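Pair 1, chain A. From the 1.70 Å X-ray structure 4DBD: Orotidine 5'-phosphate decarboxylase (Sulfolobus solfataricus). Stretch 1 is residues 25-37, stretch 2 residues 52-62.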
# COMPACT_ATOMS: atom_id res chain seq x y z
N GLU A 25 13.40 -20.64 -15.09
CA GLU A 25 13.46 -19.64 -16.16
C GLU A 25 12.90 -18.30 -15.70
O GLU A 25 12.45 -17.49 -16.51
CB GLU A 25 12.74 -20.15 -17.39
CG GLU A 25 13.50 -21.27 -18.05
CD GLU A 25 12.63 -22.12 -18.93
OE1 GLU A 25 12.44 -21.74 -20.11
OE2 GLU A 25 12.13 -23.16 -18.44
N LEU A 26 12.93 -18.11 -14.38
CA LEU A 26 12.62 -16.83 -13.76
C LEU A 26 13.72 -16.56 -12.76
O LEU A 26 14.31 -17.50 -12.22
CB LEU A 26 11.30 -16.89 -12.99
CG LEU A 26 10.00 -16.93 -13.78
CD1 LEU A 26 8.82 -17.13 -12.85
CD2 LEU A 26 9.84 -15.64 -14.56
N TYR A 27 14.02 -15.29 -12.51
CA TYR A 27 14.84 -14.96 -11.36
C TYR A 27 13.98 -14.99 -10.09
O TYR A 27 14.42 -15.46 -9.03
CB TYR A 27 15.48 -13.59 -11.50
CG TYR A 27 16.09 -13.13 -10.21
CD1 TYR A 27 17.34 -13.58 -9.81
CD2 TYR A 27 15.42 -12.25 -9.38
CE1 TYR A 27 17.91 -13.17 -8.62
CE2 TYR A 27 15.98 -11.82 -8.18
CZ TYR A 27 17.22 -12.29 -7.82
OH TYR A 27 17.79 -11.87 -6.64
N GLY A 28 12.76 -14.48 -10.21
CA GLY A 28 11.88 -14.37 -9.06
C GLY A 28 10.43 -14.28 -9.46
O GLY A 28 10.07 -14.21 -10.65
N ILE A 29 9.57 -14.26 -8.45
CA ILE A 29 8.15 -14.10 -8.62
C ILE A 29 7.71 -13.03 -7.64
O ILE A 29 8.09 -13.06 -6.46
CB ILE A 29 7.41 -15.40 -8.27
CG1 ILE A 29 7.76 -16.48 -9.29
CG2 ILE A 29 5.92 -15.16 -8.19
CD1 ILE A 29 7.35 -17.88 -8.87
N LYS A 30 6.95 -12.06 -8.13
CA LYS A 30 6.49 -10.95 -7.31
C LYS A 30 4.99 -11.11 -7.05
O LYS A 30 4.17 -11.06 -7.97
CB LYS A 30 6.78 -9.60 -7.98
CG LYS A 30 6.44 -8.38 -7.11
CD LYS A 30 6.78 -7.06 -7.81
CE LYS A 30 5.76 -6.68 -8.88
NZ LYS A 30 4.47 -6.24 -8.31
N VAL A 31 4.64 -11.32 -5.78
CA VAL A 31 3.28 -11.59 -5.36
C VAL A 31 2.60 -10.31 -4.89
O VAL A 31 3.11 -9.63 -4.02
CB VAL A 31 3.28 -12.59 -4.18
CG1 VAL A 31 1.87 -12.87 -3.73
CG2 VAL A 31 3.99 -13.88 -4.58
N GLY A 32 1.43 -9.99 -5.46
CA GLY A 32 0.73 -8.76 -5.13
C GLY A 32 -0.55 -8.94 -4.35
O GLY A 32 -0.97 -10.07 -4.06
N LEU A 33 -1.18 -7.83 -3.99
CA LEU A 33 -2.47 -7.87 -3.31
C LEU A 33 -3.58 -8.48 -4.17
O LEU A 33 -4.46 -9.19 -3.65
CB LEU A 33 -2.88 -6.48 -2.84
CG LEU A 33 -2.53 -6.16 -1.38
CD1 LEU A 33 -2.60 -4.66 -1.13
CD2 LEU A 33 -3.46 -6.93 -0.44
N PRO A 34 -3.56 -8.23 -5.50
CA PRO A 34 -4.63 -8.83 -6.29
C PRO A 34 -4.67 -10.36 -6.16
O PRO A 34 -5.77 -10.94 -6.12
CB PRO A 34 -4.27 -8.44 -7.71
CG PRO A 34 -3.52 -7.13 -7.55
CD PRO A 34 -2.72 -7.32 -6.30
N LEU A 35 -3.50 -10.99 -6.09
CA LEU A 35 -3.44 -12.45 -5.98
C LEU A 35 -3.90 -12.90 -4.61
O LEU A 35 -4.75 -13.79 -4.49
CB LEU A 35 -2.01 -12.95 -6.22
CG LEU A 35 -1.82 -14.46 -6.12
CD1 LEU A 35 -2.46 -15.14 -7.32
CD2 LEU A 35 -0.36 -14.84 -6.05
N VAL A 36 -3.34 -12.28 -3.57
CA VAL A 36 -3.68 -12.65 -2.21
C VAL A 36 -5.18 -12.47 -1.94
O VAL A 36 -5.79 -13.27 -1.24
CB VAL A 36 -2.83 -11.89 -1.19
CG1 VAL A 36 -3.26 -12.20 0.23
CG2 VAL A 36 -1.35 -12.23 -1.39
N LEU A 37 -5.79 -11.43 -2.51
CA LEU A 37 -7.24 -11.25 -2.37
C LEU A 37 -8.07 -12.21 -3.25
O LEU A 37 -9.22 -12.51 -2.93
CB LEU A 37 -7.64 -9.80 -2.63
CG LEU A 37 -6.98 -8.73 -1.76
CD1 LEU A 37 -7.38 -7.35 -2.21
CD2 LEU A 37 -7.30 -8.92 -0.27
N ASP A 52 11.45 -23.27 -6.77
CA ASP A 52 12.86 -22.93 -6.66
C ASP A 52 13.22 -21.72 -7.51
O ASP A 52 13.76 -21.86 -8.62
CB ASP A 52 13.75 -24.12 -7.05
CG ASP A 52 15.23 -23.78 -6.97
OD1 ASP A 52 15.66 -23.15 -5.98
OD2 ASP A 52 15.98 -24.14 -7.91
N VAL A 53 12.91 -20.54 -7.00
CA VAL A 53 13.36 -19.31 -7.62
C VAL A 53 14.26 -18.58 -6.63
O VAL A 53 14.18 -18.82 -5.42
CB VAL A 53 12.18 -18.42 -8.09
CG1 VAL A 53 11.41 -19.12 -9.19
CG2 VAL A 53 11.27 -18.09 -6.92
N GLU A 54 15.12 -17.71 -7.13
CA GLU A 54 16.02 -16.97 -6.26
C GLU A 54 15.22 -16.11 -5.28
O GLU A 54 15.54 -16.07 -4.09
CB GLU A 54 16.97 -16.08 -7.08
CG GLU A 54 17.80 -16.85 -8.11
CD GLU A 54 18.87 -17.71 -7.47
OE1 GLU A 54 19.57 -17.21 -6.57
OE2 GLU A 54 19.02 -18.89 -7.87
N GLU A 55 14.18 -15.44 -5.77
CA GLU A 55 13.44 -14.51 -4.92
C GLU A 55 11.93 -14.62 -5.01
O GLU A 55 11.34 -14.59 -6.10
CB GLU A 55 13.88 -13.05 -5.17
CG GLU A 55 15.10 -12.61 -4.37
CD GLU A 55 15.17 -11.10 -4.15
OE1 GLU A 55 16.23 -10.50 -4.44
OE2 GLU A 55 14.17 -10.52 -3.67
N ILE A 56 11.30 -14.74 -3.85
CA ILE A 56 9.87 -14.55 -3.73
C ILE A 56 9.69 -13.18 -3.08
O ILE A 56 10.07 -12.95 -1.92
CB ILE A 56 9.19 -15.68 -2.94
CG1 ILE A 56 9.35 -17.00 -3.71
CG2 ILE A 56 7.72 -15.37 -2.71
CD1 ILE A 56 8.81 -18.18 -2.97
N ILE A 57 9.18 -12.24 -3.88
CA ILE A 57 9.01 -10.87 -3.44
C ILE A 57 7.54 -10.59 -3.21
O ILE A 57 6.71 -10.87 -4.06
CB ILE A 57 9.54 -9.87 -4.49
CG1 ILE A 57 10.98 -10.20 -4.85
CG2 ILE A 57 9.42 -8.43 -3.97
CD1 ILE A 57 11.53 -9.34 -6.00
N VAL A 58 7.21 -10.06 -2.03
CA VAL A 58 5.85 -9.64 -1.78
C VAL A 58 5.80 -8.13 -2.03
O VAL A 58 6.60 -7.37 -1.48
CB VAL A 58 5.39 -9.98 -0.34
CG1 VAL A 58 4.15 -9.17 -0.00
CG2 VAL A 58 5.10 -11.47 -0.23
N ASP A 59 4.87 -7.73 -2.90
CA ASP A 59 4.71 -6.32 -3.24
C ASP A 59 3.30 -5.86 -2.88
O ASP A 59 2.36 -5.98 -3.68
CB ASP A 59 5.01 -6.07 -4.73
CG ASP A 59 4.89 -4.62 -5.10
OD1 ASP A 59 4.82 -3.80 -4.16
OD2 ASP A 59 4.89 -4.30 -6.31
N PHE A 60 3.15 -5.35 -1.66
CA PHE A 60 1.93 -4.69 -1.25
C PHE A 60 2.17 -3.17 -1.22
O PHE A 60 1.41 -2.43 -0.57
CB PHE A 60 1.51 -5.15 0.15
CG PHE A 60 1.03 -6.58 0.20
CD1 PHE A 60 0.99 -7.37 -0.93
CD2 PHE A 60 0.59 -7.11 1.40
CE1 PHE A 60 0.54 -8.68 -0.87
CE2 PHE A 60 0.14 -8.42 1.47
CZ PHE A 60 0.11 -9.20 0.33
N LYS A 61 3.23 -2.73 -1.90
CA LYS A 61 3.57 -1.31 -1.99
C LYS A 61 3.47 -0.65 -0.62
O LYS A 61 2.79 0.37 -0.45
CB LYS A 61 2.65 -0.59 -2.97
CG LYS A 61 2.87 -0.95 -4.45
CD LYS A 61 4.28 -0.61 -4.91
CE LYS A 61 4.38 -0.61 -6.45
NZ LYS A 61 4.04 -1.94 -7.07
N LEU A 62 4.17 -1.23 0.34
CA LEU A 62 4.02 -0.86 1.74
C LEU A 62 4.20 0.64 1.95
O LEU A 62 5.17 1.23 1.49
CB LEU A 62 5.00 -1.65 2.60
CG LEU A 62 4.77 -3.17 2.64
CD1 LEU A 62 6.01 -3.90 3.14
CD2 LEU A 62 3.54 -3.53 3.48
O HOH W 1 -0.10 -5.35 -4.95

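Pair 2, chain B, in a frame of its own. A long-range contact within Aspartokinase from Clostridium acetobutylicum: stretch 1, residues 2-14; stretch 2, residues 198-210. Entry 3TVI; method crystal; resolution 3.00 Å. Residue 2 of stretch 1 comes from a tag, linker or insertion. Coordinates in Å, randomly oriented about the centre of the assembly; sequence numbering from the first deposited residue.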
# COMPACT_ATOMS: atom_id res chain seq x y z
N LEU B 2 -42.35 21.76 -18.58
CA LEU B 2 -41.44 20.79 -19.25
C LEU B 2 -40.15 20.64 -18.43
O LEU B 2 -40.06 21.16 -17.32
CB LEU B 2 -41.15 21.28 -20.68
CG LEU B 2 -40.72 20.30 -21.79
CD1 LEU B 2 -41.31 18.90 -21.63
CD2 LEU B 2 -41.08 20.87 -23.15
N LYS B 3 -39.16 19.92 -18.96
CA LYS B 3 -37.87 19.75 -18.29
C LYS B 3 -37.21 21.11 -17.94
O LYS B 3 -37.41 22.11 -18.64
CB LYS B 3 -36.93 18.88 -19.14
N ILE B 4 -36.46 21.12 -16.84
CA ILE B 4 -35.71 22.29 -16.36
C ILE B 4 -34.21 21.99 -16.44
O ILE B 4 -33.65 21.35 -15.54
CB ILE B 4 -36.07 22.62 -14.89
CG1 ILE B 4 -37.54 23.01 -14.75
CG2 ILE B 4 -35.19 23.75 -14.37
CD1 ILE B 4 -38.49 21.84 -14.90
N VAL B 5 -33.57 22.44 -17.51
CA VAL B 5 -32.12 22.32 -17.66
C VAL B 5 -31.48 23.59 -17.16
O VAL B 5 -32.03 24.67 -17.33
CB VAL B 5 -31.70 22.13 -19.12
CG1 VAL B 5 -30.20 21.85 -19.20
CG2 VAL B 5 -32.48 21.00 -19.77
N VAL B 6 -30.30 23.47 -16.57
CA VAL B 6 -29.54 24.59 -16.05
C VAL B 6 -28.18 24.54 -16.70
O VAL B 6 -27.55 23.48 -16.73
CB VAL B 6 -29.33 24.43 -14.54
CG1 VAL B 6 -28.32 25.44 -14.01
CG2 VAL B 6 -30.65 24.52 -13.82
N THR B 7 -27.71 25.67 -17.20
CA THR B 7 -26.49 25.69 -18.01
C THR B 7 -25.40 26.51 -17.36
O THR B 7 -25.68 27.56 -16.80
CB THR B 7 -26.79 26.31 -19.37
OG1 THR B 7 -27.22 27.66 -19.17
CG2 THR B 7 -27.88 25.54 -20.08
N LYS B 8 -24.16 26.03 -17.44
CA LYS B 8 -23.01 26.85 -17.09
C LYS B 8 -22.08 26.94 -18.27
O LYS B 8 -21.89 25.95 -18.98
CB LYS B 8 -22.20 26.28 -15.92
CG LYS B 8 -20.71 26.63 -16.06
CD LYS B 8 -19.86 26.43 -14.83
CE LYS B 8 -18.43 26.92 -15.10
NZ LYS B 8 -17.81 26.26 -16.28
N PHE B 9 -21.45 28.10 -18.43
CA PHE B 9 -20.46 28.33 -19.47
C PHE B 9 -19.17 28.85 -18.87
O PHE B 9 -19.18 29.75 -18.04
CB PHE B 9 -21.02 29.32 -20.47
CG PHE B 9 -22.24 28.81 -21.15
CD1 PHE B 9 -22.14 28.15 -22.36
CD2 PHE B 9 -23.48 28.94 -20.56
CE1 PHE B 9 -23.26 27.65 -22.99
CE2 PHE B 9 -24.61 28.45 -21.18
CZ PHE B 9 -24.51 27.80 -22.39
N GLY B 10 -18.05 28.28 -19.32
CA GLY B 10 -16.75 28.58 -18.76
C GLY B 10 -16.06 29.69 -19.51
O GLY B 10 -16.62 30.25 -20.45
N GLY B 11 -14.84 30.00 -19.09
CA GLY B 11 -14.07 31.11 -19.65
C GLY B 11 -13.87 31.03 -21.14
O GLY B 11 -13.99 32.03 -21.84
N SER B 12 -13.57 29.83 -21.63
CA SER B 12 -13.40 29.62 -23.07
C SER B 12 -14.71 29.85 -23.83
O SER B 12 -14.68 30.25 -24.99
CB SER B 12 -12.89 28.20 -23.35
OG SER B 12 -13.90 27.24 -23.08
N SER B 13 -15.84 29.60 -23.17
CA SER B 13 -17.16 29.85 -23.77
C SER B 13 -17.60 31.33 -23.72
O SER B 13 -18.61 31.71 -24.33
CB SER B 13 -18.22 29.00 -23.07
OG SER B 13 -17.76 27.67 -22.89
N LEU B 14 -16.85 32.16 -23.01
CA LEU B 14 -17.12 33.59 -22.99
C LEU B 14 -15.81 34.38 -23.13
O LEU B 14 -15.65 35.42 -22.50
CB LEU B 14 -17.83 33.96 -21.68
CG LEU B 14 -19.05 33.15 -21.24
CD1 LEU B 14 -19.43 33.46 -19.81
CD2 LEU B 14 -20.24 33.40 -22.14
N GLY B 198 -30.95 23.57 -5.96
CA GLY B 198 -31.95 24.47 -5.41
C GLY B 198 -33.23 24.58 -6.22
O GLY B 198 -34.31 24.82 -5.68
N VAL B 199 -33.10 24.43 -7.54
CA VAL B 199 -34.26 24.47 -8.43
C VAL B 199 -34.87 23.07 -8.64
O VAL B 199 -35.95 22.95 -9.23
CB VAL B 199 -33.87 25.04 -9.79
CG1 VAL B 199 -32.85 24.14 -10.48
CG2 VAL B 199 -35.10 25.23 -10.66
N ASN B 200 -34.19 22.04 -8.15
CA ASN B 200 -34.55 20.66 -8.45
C ASN B 200 -34.57 20.45 -9.96
O ASN B 200 -35.55 19.96 -10.52
CB ASN B 200 -35.90 20.28 -7.81
CG ASN B 200 -35.87 20.37 -6.30
OD1 ASN B 200 -34.98 19.82 -5.65
ND2 ASN B 200 -36.85 21.06 -5.73
N ALA B 201 -33.48 20.83 -10.61
CA ALA B 201 -33.36 20.71 -12.06
C ALA B 201 -33.36 19.26 -12.51
O ALA B 201 -33.15 18.34 -11.69
CB ALA B 201 -32.09 21.40 -12.54
N ASP B 202 -33.58 19.05 -13.81
CA ASP B 202 -33.54 17.72 -14.42
C ASP B 202 -32.18 17.37 -15.01
O ASP B 202 -31.85 16.20 -15.16
CB ASP B 202 -34.56 17.65 -15.53
CG ASP B 202 -35.93 17.94 -15.05
OD1 ASP B 202 -36.05 18.27 -13.85
OD2 ASP B 202 -36.87 17.85 -15.85
N LEU B 203 -31.44 18.40 -15.39
CA LEU B 203 -30.15 18.25 -16.02
C LEU B 203 -29.31 19.45 -15.65
O LEU B 203 -29.84 20.54 -15.48
CB LEU B 203 -30.31 18.19 -17.54
CG LEU B 203 -29.05 18.03 -18.40
CD1 LEU B 203 -28.33 16.73 -18.10
CD2 LEU B 203 -29.43 18.07 -19.87
N TYR B 204 -28.02 19.25 -15.51
CA TYR B 204 -27.10 20.36 -15.37
C TYR B 204 -26.09 20.21 -16.50
O TYR B 204 -25.20 19.36 -16.44
CB TYR B 204 -26.48 20.35 -13.97
CG TYR B 204 -25.22 21.19 -13.78
CD1 TYR B 204 -25.06 22.42 -14.40
CD2 TYR B 204 -24.19 20.74 -12.96
CE1 TYR B 204 -23.91 23.18 -14.22
CE2 TYR B 204 -23.04 21.48 -12.77
CZ TYR B 204 -22.91 22.70 -13.40
OH TYR B 204 -21.75 23.42 -13.20
N GLU B 205 -26.26 21.00 -17.55
CA GLU B 205 -25.35 20.98 -18.68
C GLU B 205 -24.16 21.81 -18.29
O GLU B 205 -24.34 22.91 -17.78
CB GLU B 205 -25.99 21.59 -19.93
CG GLU B 205 -26.97 20.67 -20.61
CD GLU B 205 -27.72 21.32 -21.75
OE1 GLU B 205 -27.44 22.50 -22.07
OE2 GLU B 205 -28.60 20.65 -22.34
N ASN B 206 -22.96 21.29 -18.52
CA ASN B 206 -21.75 22.00 -18.17
C ASN B 206 -20.92 22.27 -19.43
O ASN B 206 -20.16 21.41 -19.88
CB ASN B 206 -20.97 21.19 -17.16
CG ASN B 206 -19.91 21.99 -16.46
OD1 ASN B 206 -18.80 22.14 -16.96
ND2 ASN B 206 -20.22 22.46 -15.26
N TRP B 207 -21.09 23.46 -20.00
CA TRP B 207 -20.55 23.78 -21.32
C TRP B 207 -19.12 24.21 -21.28
O TRP B 207 -18.76 25.17 -20.61
CB TRP B 207 -21.39 24.84 -21.98
CG TRP B 207 -22.72 24.32 -22.39
CD1 TRP B 207 -23.87 24.24 -21.62
CD2 TRP B 207 -23.08 23.75 -23.67
NE1 TRP B 207 -24.90 23.68 -22.34
CE2 TRP B 207 -24.48 23.37 -23.58
CE3 TRP B 207 -22.40 23.53 -24.85
CZ2 TRP B 207 -25.16 22.80 -24.64
CZ3 TRP B 207 -23.09 22.95 -25.92
CH2 TRP B 207 -24.44 22.61 -25.81
N THR B 208 -18.29 23.50 -22.05
CA THR B 208 -16.84 23.63 -22.02
C THR B 208 -16.32 23.66 -23.45
O THR B 208 -17.08 23.93 -24.37
CB THR B 208 -16.22 22.44 -21.27
OG1 THR B 208 -16.06 21.34 -22.16
CG2 THR B 208 -17.13 22.02 -20.11
N ASP B 209 -15.03 23.36 -23.64
CA ASP B 209 -14.45 23.38 -24.99
C ASP B 209 -14.02 22.00 -25.47
O ASP B 209 -13.17 21.90 -26.34
CB ASP B 209 -13.28 24.37 -25.07
CG ASP B 209 -12.11 23.97 -24.18
OD1 ASP B 209 -12.11 24.33 -22.98
OD2 ASP B 209 -11.18 23.31 -24.70
N VAL B 210 -14.60 20.96 -24.90
CA VAL B 210 -14.32 19.57 -25.30
C VAL B 210 -15.61 18.75 -25.27
O VAL B 210 -16.41 18.88 -24.34
CB VAL B 210 -13.30 18.90 -24.38
CG1 VAL B 210 -12.01 19.70 -24.34
CG2 VAL B 210 -13.87 18.73 -22.98

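Both pairs set two parallel beta strands side by side, joined by a ladder of backbone hydrogen bonds. In pair 1 the strand directions differ by 27°; in pair 2 they differ by 19°. Fourteen central residues superpose with an RMSD of 0.7 Å.

The central four bonds of the ladders match. In pair 1, Ile A29 N donates to Glu A55 O (3.0 Å), and Ile A57 N donates to Ile A29 O (2.9 Å). Ile A29 corresponds to Val B6, Glu A55 to Leu B203 and Ile A57 to Glu B205. In pair 2, Val B6 N donates to Leu B203 O (3.2 Å), and Glu B205 N to Val B6 O (2.9 Å). The next rungs also agree. Val A31 N bonds Ile A57 O (2.7 Å), and Asp A59 N bonds Val A31 O (2.8 Å). Their counterparts are Lys B8 N to Glu B205 O (3.1 Å) and Trp B207 N to Lys B8 O (2.8 Å). The first rung shifts: Glu A55 N donates to Tyr A27 O (3.3 Å), but Asp B202 N, at the position of Glu A54, donates to Ile B4 O (2.9 Å), the match of Tyr A27.

The side chains of Ile A29 and Val B6 also fall close together, with centres 1.0 Å apart. Ile A29 CD1 lies 4.3 Å from Val A53 CG1. Val B6 CG2 lies 3.7 Å from Ala B201 CB, at the position of Val A53. A small apolar contact is kept with different side chains.

Elsewhere on this face the chemistry changes. Val A31 packs CG2 against Ile A56 CG2 at 4.4 Å. Its match, Lys B8, runs its aliphatic chain past Tyr B204, with Lys B8 CD 3.9 Å from Tyr B204 OH.

The other face differs more. Gly A28 has no side chain, and an ideal CB would clash with Glu A55 O. Val B5 occupies the matching position and packs CG1 against Leu B203 CD2 at 3.9 Å. In pair 1, Lys A30 NZ forms a salt bridge with Asp A59 OD2 (2.8 Å). Lys A61 NZ reaches Asp A59 OD2 too, at 2.6 Å, so one carboxylate oxygen serves two amines. In pair 2 the match of Asp A59 is Trp B207, whose indole NE1 donates to Glu B205 OE1 (2.8 Å). Phe B9, at the position of Gly A32, lies nearly parallel to the Trp B207 five-membered ring, with planes at 13°. The rings are slid apart and barely overlap.

The strand ends also diverge. Gly A32 is the N-cap of a helix. Leu A33 CG sits over one face of the Phe A60 ring, 3.7 Å from Phe A60 CD1. The O of water 1 accepts from Leu A33 N (2.9 Å), and the water donates to Asp A59 O (2.8 Å from its O). In pair 2, Gly B10 matches Leu A33, and Gly B10 N makes a weak direct bond to Trp B207 O (3.4 Å).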